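Local coordinates for M32 carboxypeptidase (PDB 1KA2), which removes amino acids one after another from peptide C-termini as a homodimeric, cobalt-dependent metallocarboxypeptidase of broad specificity, at residues L114-W119 / K130-W134; A122-F128 / Y402-Q408; R346-I350 / L395-R400; L369-V374 / W412-G418. All coordinates share one frame; numbering follows the deposited sequence.

How the interactions relate
All four contacts belong to the largely helical M32 fold and lie away from the metal site formed by His269, His273 and Glu299. Interaction 2 is the hub: it touches each of the others. Trp119 NE1 of interaction 1 reaches Leu407 O of interaction 2 at 2.9 Å, a probable hydrogen bond, and Gln408 NE2 of interaction 2 reaches Phe349 O of interaction 3, also at 2.9 Å. Interaction 4 shares the predicted GXXQDXHW motif with interaction 2, and Ile406 CG1 packs 4.0 Å from Trp412 CZ3. Interactions 1 and 4 meet where Phe131 CE1 lies 3.7 Å from Ala413 CB. Interaction 3 keeps about 10 Å, nearest atoms, from interactions 1 and 4.

Interaction 1: L114-W119 / K130-W134; sequences LATKAW and KFEPW
The helix-loop-helix formed by helix 102-124 and helix 132-149 is closed by Phe131 of the connecting loop and Trp134 of the second helix, which lie against Ala115, Ala118 and Trp119. No hydrogen bond joins 114-119 to 130-134, and the contact is made by ring faces, methyl groups and backbone. Trp119 and Phe131 form a T-shaped pair in which the edge of the indole points at the face of the phenyl ring; the centroid of the five-membered ring is 5.2 Å from that of Phe131, with the planes at 72°. Atom CD1 of Trp119 stands over the middle of the phenyl ring, while its CB touches Phe131 CD1 at 3.6 Å. With CG anti to the backbone N (chi1 -177°), the Phe131 ring lies against the helix, and its CE1 comes 3.6 Å from Ala115 O, an oxygen near the ring plane that also accepts the helical bond from Trp119 N. The indole NE1 of Trp119 is hydrogen-bonded to Leu407 O of the loop before helix 411-414. Three residues on from Phe131, in the first turn of helix 132-149, Trp134 lays one face of its indole on the backbone of Leu114 and Ala115, with Ala115 CA 3.8 Å from Trp134 CD2. The methyl of Ala118 meets the pyrrole side obliquely, 3.3 Å from Trp134 CD1, and that of Ala115 lies 3.8 Å from Trp134 CE3. Lys137 adds a cation-pi contact to the same indole. Small alanines against broad aromatic surfaces thus allow close approach within this helix-loop-helix of the largely helical M32 fold.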
loop_
_atom_site.group_PDB
_atom_site.type_symbol
_atom_site.label_atom_id
_atom_site.label_comp_id
_atom_site.label_asym_id
_atom_site.label_seq_id
_atom_site.Cartn_x
_atom_site.Cartn_y
_atom_site.Cartn_z
ATOM N N LEU A 114 24.430 -7.713 3.317
ATOM C CA LEU A 114 25.105 -8.984 3.523
ATOM C C LEU A 114 25.322 -9.304 4.997
ATOM O O LEU A 114 25.326 -10.472 5.397
ATOM C CB LEU A 114 26.459 -8.988 2.812
ATOM C CG LEU A 114 26.528 -9.290 1.313
ATOM C CD1 LEU A 114 25.867 -8.178 0.521
ATOM C CD2 LEU A 114 27.990 -9.432 0.897
ATOM N N ALA A 115 25.513 -8.272 5.809
ATOM C CA ALA A 115 25.743 -8.496 7.227
ATOM C C ALA A 115 24.458 -8.939 7.912
ATOM O O ALA A 115 24.492 -9.751 8.834
ATOM C CB ALA A 115 26.290 -7.228 7.891
ATOM N N THR A 116 23.326 -8.405 7.461
ATOM C CA THR A 116 22.045 -8.765 8.057
ATOM C C THR A 116 21.758 -10.242 7.783
ATOM O O THR A 116 21.343 -10.983 8.678
ATOM C CB THR A 116 20.896 -7.898 7.498
ATOM O OG1 THR A 116 21.054 -6.545 7.944
ATOM C CG2 THR A 116 19.549 -8.430 7.964
ATOM N N LYS A 117 21.989 -10.664 6.541
ATOM C CA LYS A 117 21.767 -12.054 6.145
ATOM C C LYS A 117 22.692 -12.979 6.925
ATOM O O LYS A 117 22.289 -14.065 7.357
ATOM C CB LYS A 117 22.016 -12.228 4.642
ATOM C CG LYS A 117 20.954 -11.597 3.747
ATOM C CD LYS A 117 19.646 -12.391 3.787
ATOM C CE LYS A 117 19.838 -13.796 3.197
ATOM N NZ LYS A 117 18.593 -14.615 3.143
ATOM N N ALA A 118 23.935 -12.547 7.103
ATOM C CA ALA A 118 24.908 -13.348 7.837
ATOM C C ALA A 118 24.573 -13.394 9.327
ATOM O O ALA A 118 24.833 -14.390 10.008
ATOM C CB ALA A 118 26.310 -12.791 7.626
ATOM N N TRP A 119 24.000 -12.305 9.829
ATOM C CA TRP A 119 23.607 -12.217 11.234
ATOM C C TRP A 119 22.377 -13.098 11.434
ATOM O O TRP A 119 22.223 -13.764 12.465
ATOM C CB TRP A 119 23.247 -10.770 11.592
ATOM C CG TRP A 119 22.447 -10.634 12.849
ATOM C CD1 TRP A 119 22.930 -10.561 14.128
ATOM C CD2 TRP A 119 21.019 -10.617 12.960
ATOM N NE1 TRP A 119 21.895 -10.508 15.022
ATOM C CE2 TRP A 119 20.712 -10.542 14.333
ATOM C CE3 TRP A 119 19.969 -10.670 12.035
ATOM C CZ2 TRP A 119 19.392 -10.504 14.806
ATOM C CZ3 TRP A 119 18.665 -10.634 12.503
ATOM C CH2 TRP A 119 18.385 -10.556 13.871
ATOM N N LYS A 130 30.158 -16.698 12.067
ATOM C CA LYS A 130 29.505 -16.323 10.813
ATOM C C LYS A 130 29.140 -14.843 10.730
ATOM O O LYS A 130 28.831 -14.346 9.648
ATOM C CB LYS A 130 28.236 -17.142 10.587
ATOM C CG LYS A 130 28.314 -18.139 9.435
ATOM C CD LYS A 130 26.924 -18.346 8.822
ATOM C CE LYS A 130 26.810 -19.624 7.983
ATOM N NZ LYS A 130 27.066 -19.443 6.520
ATOM N N PHE A 131 29.155 -14.142 11.863
ATOM C CA PHE A 131 28.829 -12.717 11.875
ATOM C C PHE A 131 30.053 -11.865 12.206
ATOM O O PHE A 131 30.179 -10.733 11.734
ATOM C CB PHE A 131 27.706 -12.431 12.886
ATOM C CG PHE A 131 27.254 -10.989 12.909
ATOM C CD1 PHE A 131 26.786 -10.370 11.752
ATOM C CD2 PHE A 131 27.293 -10.249 14.088
ATOM C CE1 PHE A 131 26.370 -9.042 11.769
ATOM C CE2 PHE A 131 26.879 -8.921 14.112
ATOM C CZ PHE A 131 26.416 -8.319 12.949
ATOM N N GLU A 132 30.960 -12.427 13.002
ATOM C CA GLU A 132 32.169 -11.738 13.443
ATOM C C GLU A 132 32.838 -10.817 12.419
ATOM O O GLU A 132 32.922 -9.606 12.636
ATOM C CB GLU A 132 33.198 -12.750 13.959
ATOM C CG GLU A 132 34.300 -12.128 14.814
ATOM C CD GLU A 132 35.526 -13.017 14.925
ATOM O OE1 GLU A 132 35.361 -14.237 15.130
ATOM O OE2 GLU A 132 36.657 -12.496 14.815
ATOM N N PRO A 133 33.333 -11.367 11.296
ATOM C CA PRO A 133 33.975 -10.480 10.317
ATOM C C PRO A 133 33.061 -9.339 9.873
ATOM O O PRO A 133 33.518 -8.218 9.674
ATOM C CB PRO A 133 34.342 -11.429 9.175
ATOM C CG PRO A 133 33.263 -12.468 9.246
ATOM C CD PRO A 133 33.162 -12.721 10.740
ATOM N N TRP A 134 31.772 -9.629 9.727
ATOM C CA TRP A 134 30.805 -8.612 9.325
ATOM C C TRP A 134 30.706 -7.521 10.376
ATOM O O TRP A 134 30.477 -6.351 10.041
ATOM C CB TRP A 134 29.422 -9.227 9.099
ATOM C CG TRP A 134 29.352 -10.042 7.855
ATOM C CD1 TRP A 134 29.319 -11.403 7.763
ATOM C CD2 TRP A 134 29.365 -9.548 6.514
ATOM N NE1 TRP A 134 29.315 -11.789 6.444
ATOM C CE2 TRP A 134 29.344 -10.670 5.654
ATOM C CE3 TRP A 134 29.395 -8.263 5.951
ATOM C CZ2 TRP A 134 29.352 -10.545 4.259
ATOM C CZ3 TRP A 134 29.404 -8.140 4.569
ATOM C CH2 TRP A 134 29.384 -9.276 3.738
#

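Interaction 2: A122-F128 / Y402-Q408; sequences AKAKDDF and YSEGILQ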
loop_
_atom_site.group_PDB
_atom_site.type_symbol
_atom_site.label_atom_id
_atom_site.label_comp_id
_atom_site.label_asym_id
_atom_site.label_seq_id
_atom_site.Cartn_x
_atom_site.Cartn_y
_atom_site.Cartn_z
ATOM N N ALA A 122 23.478 -16.675 11.599
ATOM C CA ALA A 122 24.341 -16.780 12.776
ATOM C C ALA A 122 23.546 -16.862 14.088
ATOM O O ALA A 122 23.944 -17.577 15.011
ATOM C CB ALA A 122 25.303 -15.593 12.831
ATOM N N LYS A 123 22.435 -16.128 14.172
ATOM C CA LYS A 123 21.601 -16.137 15.375
ATOM C C LYS A 123 20.876 -17.455 15.498
ATOM O O LYS A 123 20.774 -18.020 16.582
ATOM C CB LYS A 123 20.555 -15.022 15.343
ATOM C CG LYS A 123 19.648 -15.040 16.567
ATOM C CD LYS A 123 18.577 -13.961 16.518
ATOM C CE LYS A 123 17.690 -14.039 17.758
ATOM N NZ LYS A 123 16.592 -13.035 17.745
ATOM N N ALA A 124 20.367 -17.935 14.371
ATOM C CA ALA A 124 19.635 -19.191 14.335
ATOM C C ALA A 124 20.529 -20.397 14.637
ATOM O O ALA A 124 20.127 -21.302 15.365
ATOM C CB ALA A 124 18.964 -19.355 12.969
ATOM N N LYS A 125 21.739 -20.409 14.085
ATOM C CA LYS A 125 22.654 -21.523 14.314
ATOM C C LYS A 125 23.636 -21.252 15.457
ATOM O O LYS A 125 24.633 -21.960 15.615
ATOM C CB LYS A 125 23.423 -21.858 13.029
ATOM C CG LYS A 125 24.154 -23.204 13.089
ATOM C CD LYS A 125 24.711 -23.633 11.740
ATOM C CE LYS A 125 25.268 -25.051 11.808
ATOM N NZ LYS A 125 25.573 -25.612 10.457
ATOM N N ASP A 126 23.344 -20.226 16.253
ATOM C CA ASP A 126 24.186 -19.855 17.392
ATOM C C ASP A 126 25.676 -19.869 17.076
ATOM O O ASP A 126 26.449 -20.492 17.795
ATOM C CB ASP A 126 23.928 -20.800 18.574
ATOM C CG ASP A 126 22.572 -20.592 19.204
ATOM O OD1 ASP A 126 22.340 -19.498 19.753
ATOM O OD2 ASP A 126 21.740 -21.520 19.152
ATOM N N ASP A 127 26.086 -19.188 16.012
ATOM C CA ASP A 127 27.497 -19.166 15.656
ATOM C C ASP A 127 27.984 -17.754 15.352
ATOM O O ASP A 127 27.680 -17.188 14.293
ATOM C CB ASP A 127 27.754 -20.073 14.456
ATOM C CG ASP A 127 29.215 -20.103 14.056
ATOM O OD1 ASP A 127 30.075 -20.356 14.929
ATOM O OD2 ASP A 127 29.506 -19.875 12.866
ATOM N N PHE A 128 28.754 -17.202 16.289
ATOM C CA PHE A 128 29.281 -15.851 16.161
ATOM C C PHE A 128 30.327 -15.712 15.062
ATOM O O PHE A 128 30.524 -14.619 14.531
ATOM C CB PHE A 128 29.882 -15.384 17.492
ATOM C CG PHE A 128 30.202 -13.911 17.532
ATOM C CD1 PHE A 128 29.181 -12.963 17.601
ATOM C CD2 PHE A 128 31.522 -13.469 17.483
ATOM C CE1 PHE A 128 29.470 -11.593 17.620
ATOM C CE2 PHE A 128 31.820 -12.095 17.501
ATOM C CZ PHE A 128 30.790 -11.159 17.571
ATOM N N TYR A 402 25.248 -17.636 22.060
ATOM C CA TYR A 402 25.267 -16.362 21.354
ATOM C C TYR A 402 23.897 -15.736 21.100
ATOM O O TYR A 402 23.761 -14.515 21.159
ATOM C CB TYR A 402 26.048 -16.513 20.040
ATOM C CG TYR A 402 27.526 -16.792 20.246
ATOM C CD1 TYR A 402 28.131 -17.923 19.693
ATOM C CD2 TYR A 402 28.323 -15.922 20.997
ATOM C CE1 TYR A 402 29.497 -18.184 19.882
ATOM C CE2 TYR A 402 29.691 -16.171 21.192
ATOM C CZ TYR A 402 30.272 -17.302 20.631
ATOM O OH TYR A 402 31.624 -17.543 20.806
ATOM N N SER A 403 22.881 -16.559 20.843
ATOM C CA SER A 403 21.532 -16.049 20.573
ATOM C C SER A 403 20.869 -15.374 21.776
ATOM O O SER A 403 20.018 -14.498 21.608
ATOM C CB SER A 403 20.629 -17.168 20.035
ATOM O OG SER A 403 20.611 -18.294 20.896
ATOM N N GLU A 404 21.246 -15.788 22.985
ATOM C CA GLU A 404 20.707 -15.183 24.200
ATOM C C GLU A 404 21.514 -13.939 24.506
ATOM O O GLU A 404 21.114 -13.129 25.336
ATOM C CB GLU A 404 20.848 -16.106 25.402
ATOM C CG GLU A 404 20.242 -17.449 25.242
ATOM C CD GLU A 404 20.310 -18.223 26.529
ATOM O OE1 GLU A 404 21.436 -18.406 27.045
ATOM O OE2 GLU A 404 19.234 -18.627 27.017
ATOM N N GLY A 405 22.652 -13.793 23.841
ATOM C CA GLY A 405 23.487 -12.636 24.102
ATOM C C GLY A 405 23.669 -11.617 22.994
ATOM O O GLY A 405 22.715 -11.086 22.450
ATOM N N ILE A 406 24.928 -11.363 22.667
ATOM C CA ILE A 406 25.316 -10.391 21.654
ATOM C C ILE A 406 24.607 -10.517 20.288
ATOM O O ILE A 406 24.556 -9.566 19.521
ATOM C CB ILE A 406 26.850 -10.457 21.452
ATOM C CG1 ILE A 406 27.346 -9.267 20.630
ATOM C CG2 ILE A 406 27.208 -11.789 20.808
ATOM C CD1 ILE A 406 28.888 -9.208 20.531
ATOM N N LEU A 407 24.050 -11.682 20.000
ATOM C CA LEU A 407 23.393 -11.894 18.722
ATOM C C LEU A 407 21.880 -11.651 18.679
ATOM O O LEU A 407 21.272 -11.669 17.608
ATOM C CB LEU A 407 23.706 -13.319 18.248
ATOM C CG LEU A 407 24.526 -13.459 16.960
ATOM C CD1 LEU A 407 25.680 -12.438 16.915
ATOM C CD2 LEU A 407 25.029 -14.900 16.874
ATOM N N GLN A 408 21.269 -11.418 19.835
ATOM C CA GLN A 408 19.820 -11.237 19.886
ATOM C C GLN A 408 19.174 -10.123 19.059
ATOM O O GLN A 408 18.065 -10.310 18.545
ATOM C CB GLN A 408 19.345 -11.101 21.336
ATOM C CG GLN A 408 19.814 -9.847 22.067
ATOM C CD GLN A 408 19.305 -9.812 23.497
ATOM O OE1 GLN A 408 18.297 -9.165 23.800
ATOM N NE2 GLN A 408 19.992 -10.530 24.383
#
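Asp126 OD1 receives two groups of Ser403, the backbone N at 3.2 Å and the hydroxyl OG. The first comes in nearly along the C-O axis of the carboxylate; the OG bond is modelled at 2.4 Å, so short that its exact length is doubtful. A chi1 of 54° places Ser403 OG on the same side as its amide N, facing Asp126. Lys123 reaches out as a fully extended chain over Leu407 O, and its NZ donates to Gln408 O at 3.2 Å, NZ lying 18° out of the carbonyl plane. These bonds tie the last turn of helix 102-124 and the residues just after it to the loop that runs into the predicted GXXQDXHW motif, whose first four residues form a type I beta turn from Gly405 to Gln408. Just before it, Tyr402 O takes Gly405 N and Leu407 N from opposite faces of its plane. Apolar contacts lie alongside. Phe128 CB stands over the centre of the Tyr402 ring, 3.5 Å from the centroid and 5° off its normal, a CH-pi contact, whereas Asp126 O approaches the edge of that ring. Leu407 CD1 meets the Phe128 ring at its edge, 3.6 Å from Phe128 CD1, and Ile406 CD1 approaches obliquely, 3.8 Å from Phe128 CE1. The other methyl of Leu407, CD2, turns to the last turn of helix 102-124 and lies 3.4 Å from Ala122 O.

Interaction 3: R346-I350 / L395-R400; sequences RPDFI and LGIRPR
Phe349 packs against Ile397, Arg398 and Pro399 where two irregular segments meet: the loop leading into the predicted I/NRXXA/SD motif, which begins at Ile350, and the chain leaving helix 383-395. The two run roughly alongside, 31° apart, without a hydrogen bond between them; the joint is made by van der Waals contact of side chains with each other and with backbone. Among the ring contacts, Pro399 CA lies over one face of Phe349, 3.9 Å from its centroid, as a CH-pi contact. The backbone of Ile397 and Arg398 borders the ring edge, with Arg398 O coming obliquely to 3.1 Å from Phe349 CZ. Arg400 NE also stands at the edge, but at 4.0 Å from Phe349 CE1, and its guanidinium is held by Glu404. In Ile397, chi1 of 59° tucks CG1 over the backbone, and an extended chi2 carries CD1 across to 3.3 Å from Phe349 CD2. The aliphatic contact lies near the start of both segments, where Pro347 CB meets Leu395 CD2 at 3.6 Å. The charged end of Arg398 points to helix 383-395, pairing with Glu385, Asp389 and Glu392. Within 346-350, Phe349 N donates to Asp348 OD1 at 2.9 Å, meeting that oxygen on its anti side, 23° out of the carboxylate plane.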
loop_
_atom_site.group_PDB
_atom_site.type_symbol
_atom_site.label_atom_id
_atom_site.label_comp_id
_atom_site.label_asym_id
_atom_site.label_seq_id
_atom_site.Cartn_x
_atom_site.Cartn_y
_atom_site.Cartn_z
ATOM N N ARG A 346 11.897 -9.560 36.423
ATOM C CA ARG A 346 12.820 -10.676 36.374
ATOM C C ARG A 346 13.983 -10.445 35.427
ATOM O O ARG A 346 13.806 -10.321 34.218
ATOM C CB ARG A 346 12.055 -11.948 35.983
ATOM C CG ARG A 346 12.794 -12.898 35.065
ATOM C CD ARG A 346 12.005 -13.086 33.776
ATOM N NE ARG A 346 10.749 -13.791 34.010
ATOM C CZ ARG A 346 9.733 -13.825 33.151
ATOM N NH1 ARG A 346 9.815 -13.187 31.988
ATOM N NH2 ARG A 346 8.632 -14.503 33.453
ATOM N N PRO A 347 15.200 -10.352 35.975
ATOM C CA PRO A 347 16.336 -10.143 35.079
ATOM C C PRO A 347 16.378 -11.369 34.176
ATOM O O PRO A 347 16.185 -12.493 34.643
ATOM C CB PRO A 347 17.525 -10.052 36.042
ATOM C CG PRO A 347 17.074 -10.850 37.236
ATOM C CD PRO A 347 15.635 -10.422 37.380
ATOM N N ASP A 348 16.583 -11.149 32.881
ATOM C CA ASP A 348 16.621 -12.242 31.921
ATOM C C ASP A 348 17.497 -11.824 30.746
ATOM O O ASP A 348 17.889 -10.664 30.632
ATOM C CB ASP A 348 15.206 -12.573 31.432
ATOM C CG ASP A 348 14.980 -14.068 31.237
ATOM O OD1 ASP A 348 15.958 -14.800 30.979
ATOM O OD2 ASP A 348 13.817 -14.514 31.325
ATOM N N PHE A 349 17.789 -12.777 29.872
ATOM C CA PHE A 349 18.657 -12.546 28.730
ATOM C C PHE A 349 18.195 -11.626 27.602
ATOM O O PHE A 349 18.998 -10.866 27.067
ATOM C CB PHE A 349 19.034 -13.894 28.120
ATOM C CG PHE A 349 19.894 -14.740 29.011
ATOM C CD1 PHE A 349 19.813 -16.123 28.961
ATOM C CD2 PHE A 349 20.794 -14.154 29.892
ATOM C CE1 PHE A 349 20.616 -16.911 29.777
ATOM C CE2 PHE A 349 21.600 -14.935 30.710
ATOM C CZ PHE A 349 21.510 -16.314 30.654
ATOM N N ILE A 350 16.916 -11.689 27.247
ATOM C CA ILE A 350 16.402 -10.917 26.120
ATOM C C ILE A 350 15.853 -9.525 26.392
ATOM O O ILE A 350 14.857 -9.346 27.078
ATOM C CB ILE A 350 15.324 -11.733 25.363
ATOM C CG1 ILE A 350 15.828 -13.163 25.139
ATOM C CG2 ILE A 350 14.991 -11.072 24.035
ATOM C CD1 ILE A 350 17.169 -13.241 24.455
ATOM N N LEU A 395 22.934 -7.800 35.656
ATOM C CA LEU A 395 21.789 -8.651 35.964
ATOM C C LEU A 395 22.102 -10.005 36.619
ATOM O O LEU A 395 21.208 -10.837 36.786
ATOM C CB LEU A 395 20.941 -8.844 34.690
ATOM C CG LEU A 395 20.343 -7.531 34.165
ATOM C CD1 LEU A 395 19.767 -7.722 32.744
ATOM C CD2 LEU A 395 19.279 -7.073 35.154
ATOM N N GLY A 396 23.364 -10.243 36.957
ATOM C CA GLY A 396 23.711 -11.500 37.602
ATOM C C GLY A 396 23.633 -12.784 36.794
ATOM O O GLY A 396 24.015 -13.859 37.267
ATOM N N ILE A 397 23.143 -12.682 35.565
ATOM C CA ILE A 397 23.023 -13.861 34.700
ATOM C C ILE A 397 24.034 -13.764 33.568
ATOM O O ILE A 397 24.451 -12.665 33.200
ATOM C CB ILE A 397 21.602 -13.978 34.120
ATOM C CG1 ILE A 397 21.265 -12.715 33.322
ATOM C CG2 ILE A 397 20.617 -14.186 35.268
ATOM C CD1 ILE A 397 19.857 -12.719 32.731
ATOM N N ARG A 398 24.433 -14.911 33.029
ATOM C CA ARG A 398 25.409 -14.939 31.948
ATOM C C ARG A 398 24.881 -15.747 30.781
ATOM O O ARG A 398 24.546 -16.919 30.934
ATOM C CB ARG A 398 26.724 -15.560 32.420
ATOM C CG ARG A 398 27.845 -15.435 31.394
ATOM C CD ARG A 398 29.069 -16.274 31.755
ATOM N NE ARG A 398 30.280 -15.775 31.102
ATOM C CZ ARG A 398 30.893 -14.642 31.438
ATOM N NH1 ARG A 398 30.412 -13.891 32.420
ATOM N NH2 ARG A 398 31.984 -14.256 30.790
ATOM N N PRO A 399 24.806 -15.133 29.592
ATOM C CA PRO A 399 24.303 -15.866 28.428
ATOM C C PRO A 399 25.100 -17.152 28.246
ATOM O O PRO A 399 26.305 -17.172 28.463
ATOM C CB PRO A 399 24.523 -14.884 27.280
ATOM C CG PRO A 399 24.391 -13.537 27.960
ATOM C CD PRO A 399 25.182 -13.753 29.229
ATOM N N ARG A 400 24.427 -18.220 27.844
ATOM C CA ARG A 400 25.082 -19.504 27.644
ATOM C C ARG A 400 25.301 -19.774 26.167
ATOM O O ARG A 400 26.071 -20.657 25.790
ATOM C CB ARG A 400 24.226 -20.609 28.261
ATOM C CG ARG A 400 23.965 -20.391 29.736
ATOM C CD ARG A 400 22.749 -21.145 30.181
ATOM N NE ARG A 400 21.575 -20.729 29.424
ATOM C CZ ARG A 400 20.425 -21.387 29.436
ATOM N NH1 ARG A 400 20.308 -22.488 30.169
ATOM N NH2 ARG A 400 19.403 -20.950 28.710
#

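Interaction 4: L369-V374 / W412-G418; sequences LERLMV and WAHGSIG
Glu370 and Trp412 make the tight part of this buried contact between helix 359-375 and the end of the predicted GXXQDXHW motif. Trp412 NE1 donates to the anti lone pair of Glu370 OE2 at 2.5 Å, a short bond with the oxygen near the indole plane. The other oxygen, OE1, is met by Gly418 N at 2.7 Å on its syn side, 34° out of the carboxylate plane. Met373 covers one face of the same indole: a bend at chi3 (64°) brings CE over the six-membered ring, 3.9 Å from its centroid, and SD lies 3.7 Å from Trp412 CH2, a Met-aromatic contact. Packing is looser around Ile417, where Met373 CE and Val374 CG2 stay at 4.1 Å from CD1 and CG2 of Ile417, respectively. Beside the carboxylate one water donates to Glu370 OE2 and to Ser416 O, bridging helix and loop beyond the Schellman motif at Gly415. Tyr156 OH also hydrogen-bonds to OE1. With an indole, an amide and a water donating to its two oxygens, and Tyr156 OH bonded as well, the arrangement is consistent with an ionised carboxylate stabilised by hydrogen bonds from neutral groups.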
loop_
_atom_site.group_PDB
_atom_site.type_symbol
_atom_site.label_atom_id
_atom_site.label_comp_id
_atom_site.label_asym_id
_atom_site.label_seq_id
_atom_site.Cartn_x
_atom_site.Cartn_y
_atom_site.Cartn_z
ATOM N N LEU A 369 29.372 -1.026 25.174
ATOM C CA LEU A 369 30.064 -1.692 24.085
ATOM C C LEU A 369 30.165 -0.780 22.863
ATOM O O LEU A 369 31.215 -0.733 22.215
ATOM C CB LEU A 369 29.370 -3.008 23.722
ATOM C CG LEU A 369 29.406 -4.069 24.829
ATOM C CD1 LEU A 369 28.949 -5.403 24.277
ATOM C CD2 LEU A 369 30.822 -4.197 25.372
ATOM N N GLU A 370 29.099 -0.033 22.566
ATOM C CA GLU A 370 29.114 0.855 21.398
ATOM C C GLU A 370 30.135 1.985 21.516
ATOM O O GLU A 370 30.851 2.283 20.558
ATOM C CB GLU A 370 27.718 1.442 21.133
ATOM C CG GLU A 370 26.646 0.389 20.870
ATOM C CD GLU A 370 25.483 0.895 20.037
ATOM O OE1 GLU A 370 25.237 2.114 20.009
ATOM O OE2 GLU A 370 24.801 0.060 19.412
ATOM N N ARG A 371 30.201 2.619 22.681
ATOM C CA ARG A 371 31.160 3.698 22.883
ATOM C C ARG A 371 32.590 3.176 22.695
ATOM O O ARG A 371 33.419 3.846 22.089
ATOM C CB ARG A 371 31.007 4.293 24.279
ATOM C CG ARG A 371 31.839 5.536 24.511
ATOM C CD ARG A 371 31.743 5.964 25.951
ATOM N NE ARG A 371 32.165 7.347 26.121
ATOM C CZ ARG A 371 32.122 7.999 27.278
ATOM N NH1 ARG A 371 31.677 7.383 28.373
ATOM N NH2 ARG A 371 32.509 9.271 27.335
ATOM N N LEU A 372 32.871 1.980 23.208
ATOM C CA LEU A 372 34.198 1.366 23.064
ATOM C C LEU A 372 34.553 1.029 21.609
ATOM O O LEU A 372 35.668 1.308 21.155
ATOM C CB LEU A 372 34.284 0.086 23.897
ATOM C CG LEU A 372 34.633 0.231 25.380
ATOM C CD1 LEU A 372 33.802 1.347 26.021
ATOM C CD2 LEU A 372 34.420 -1.119 26.078
ATOM N N MET A 373 33.606 0.412 20.898
ATOM C CA MET A 373 33.773 0.006 19.499
ATOM C C MET A 373 34.160 1.139 18.543
ATOM O O MET A 373 34.942 0.957 17.608
ATOM C CB MET A 373 32.472 -0.654 19.002
ATOM C CG MET A 373 32.176 -2.032 19.599
ATOM S SD MET A 373 30.417 -2.423 19.704
ATOM C CE MET A 373 29.990 -2.432 17.971
ATOM N N VAL A 374 33.597 2.313 18.777
ATOM C CA VAL A 374 33.859 3.469 17.933
ATOM C C VAL A 374 34.958 4.392 18.479
ATOM O O VAL A 374 35.491 5.231 17.757
ATOM C CB VAL A 374 32.547 4.247 17.711
ATOM C CG1 VAL A 374 32.784 5.448 16.812
ATOM C CG2 VAL A 374 31.530 3.313 17.097
ATOM N N TRP A 412 22.987 -3.856 15.159
ATOM C CA TRP A 412 24.355 -3.730 14.691
ATOM C C TRP A 412 24.539 -4.194 13.260
ATOM O O TRP A 412 25.270 -3.563 12.491
ATOM C CB TRP A 412 25.320 -4.475 15.628
ATOM C CG TRP A 412 25.465 -3.797 16.962
ATOM C CD1 TRP A 412 24.869 -2.634 17.353
ATOM C CD2 TRP A 412 26.245 -4.241 18.079
ATOM N NE1 TRP A 412 25.220 -2.327 18.639
ATOM C CE2 TRP A 412 26.063 -3.297 19.113
ATOM C CE3 TRP A 412 27.077 -5.346 18.308
ATOM C CZ2 TRP A 412 26.683 -3.419 20.364
ATOM C CZ3 TRP A 412 27.697 -5.469 19.553
ATOM C CH2 TRP A 412 27.493 -4.508 20.565
ATOM N N ALA A 413 23.871 -5.286 12.895
ATOM C CA ALA A 413 23.989 -5.817 11.542
ATOM C C ALA A 413 23.424 -4.798 10.553
ATOM O O ALA A 413 23.881 -4.709 9.412
ATOM C CB ALA A 413 23.251 -7.150 11.420
ATOM N N HIS A 414 22.430 -4.030 10.987
ATOM C CA HIS A 414 21.868 -3.016 10.111
ATOM C C HIS A 414 22.791 -1.801 10.094
ATOM O O HIS A 414 22.638 -0.911 9.262
ATOM C CB HIS A 414 20.475 -2.579 10.591
ATOM C CG HIS A 414 19.372 -3.511 10.193
ATOM N ND1 HIS A 414 18.067 -3.325 10.593
ATOM C CD2 HIS A 414 19.385 -4.629 9.431
ATOM C CE1 HIS A 414 17.320 -4.296 10.093
ATOM N NE2 HIS A 414 18.094 -5.098 9.387
ATOM N N GLY A 415 23.754 -1.772 11.006
ATOM C CA GLY A 415 24.636 -0.627 11.080
ATOM C C GLY A 415 24.059 0.448 11.988
ATOM O O GLY A 415 24.535 1.583 11.994
ATOM N N SER A 416 23.023 0.112 12.747
ATOM C CA SER A 416 22.430 1.103 13.636
ATOM C C SER A 416 23.224 1.188 14.939
ATOM O O SER A 416 22.831 0.642 15.959
ATOM C CB SER A 416 20.973 0.749 13.926
ATOM O OG SER A 416 20.257 0.709 12.715
ATOM N N ILE A 417 24.356 1.878 14.886
ATOM C CA ILE A 417 25.234 2.056 16.041
ATOM C C ILE A 417 24.963 3.479 16.576
ATOM O O ILE A 417 25.105 4.457 15.833
ATOM C CB ILE A 417 26.706 1.943 15.610
ATOM C CG1 ILE A 417 26.960 0.549 15.028
ATOM C CG2 ILE A 417 27.611 2.252 16.782
ATOM C CD1 ILE A 417 26.937 -0.531 16.027
ATOM N N GLY A 418 24.615 3.609 17.857
ATOM C CA GLY A 418 24.318 4.925 18.416
ATOM C C GLY A 418 22.803 5.116 18.460
ATOM O O GLY A 418 22.297 6.218 18.716
HETATM O O HOH W 1 22.602 1.408 18.500
#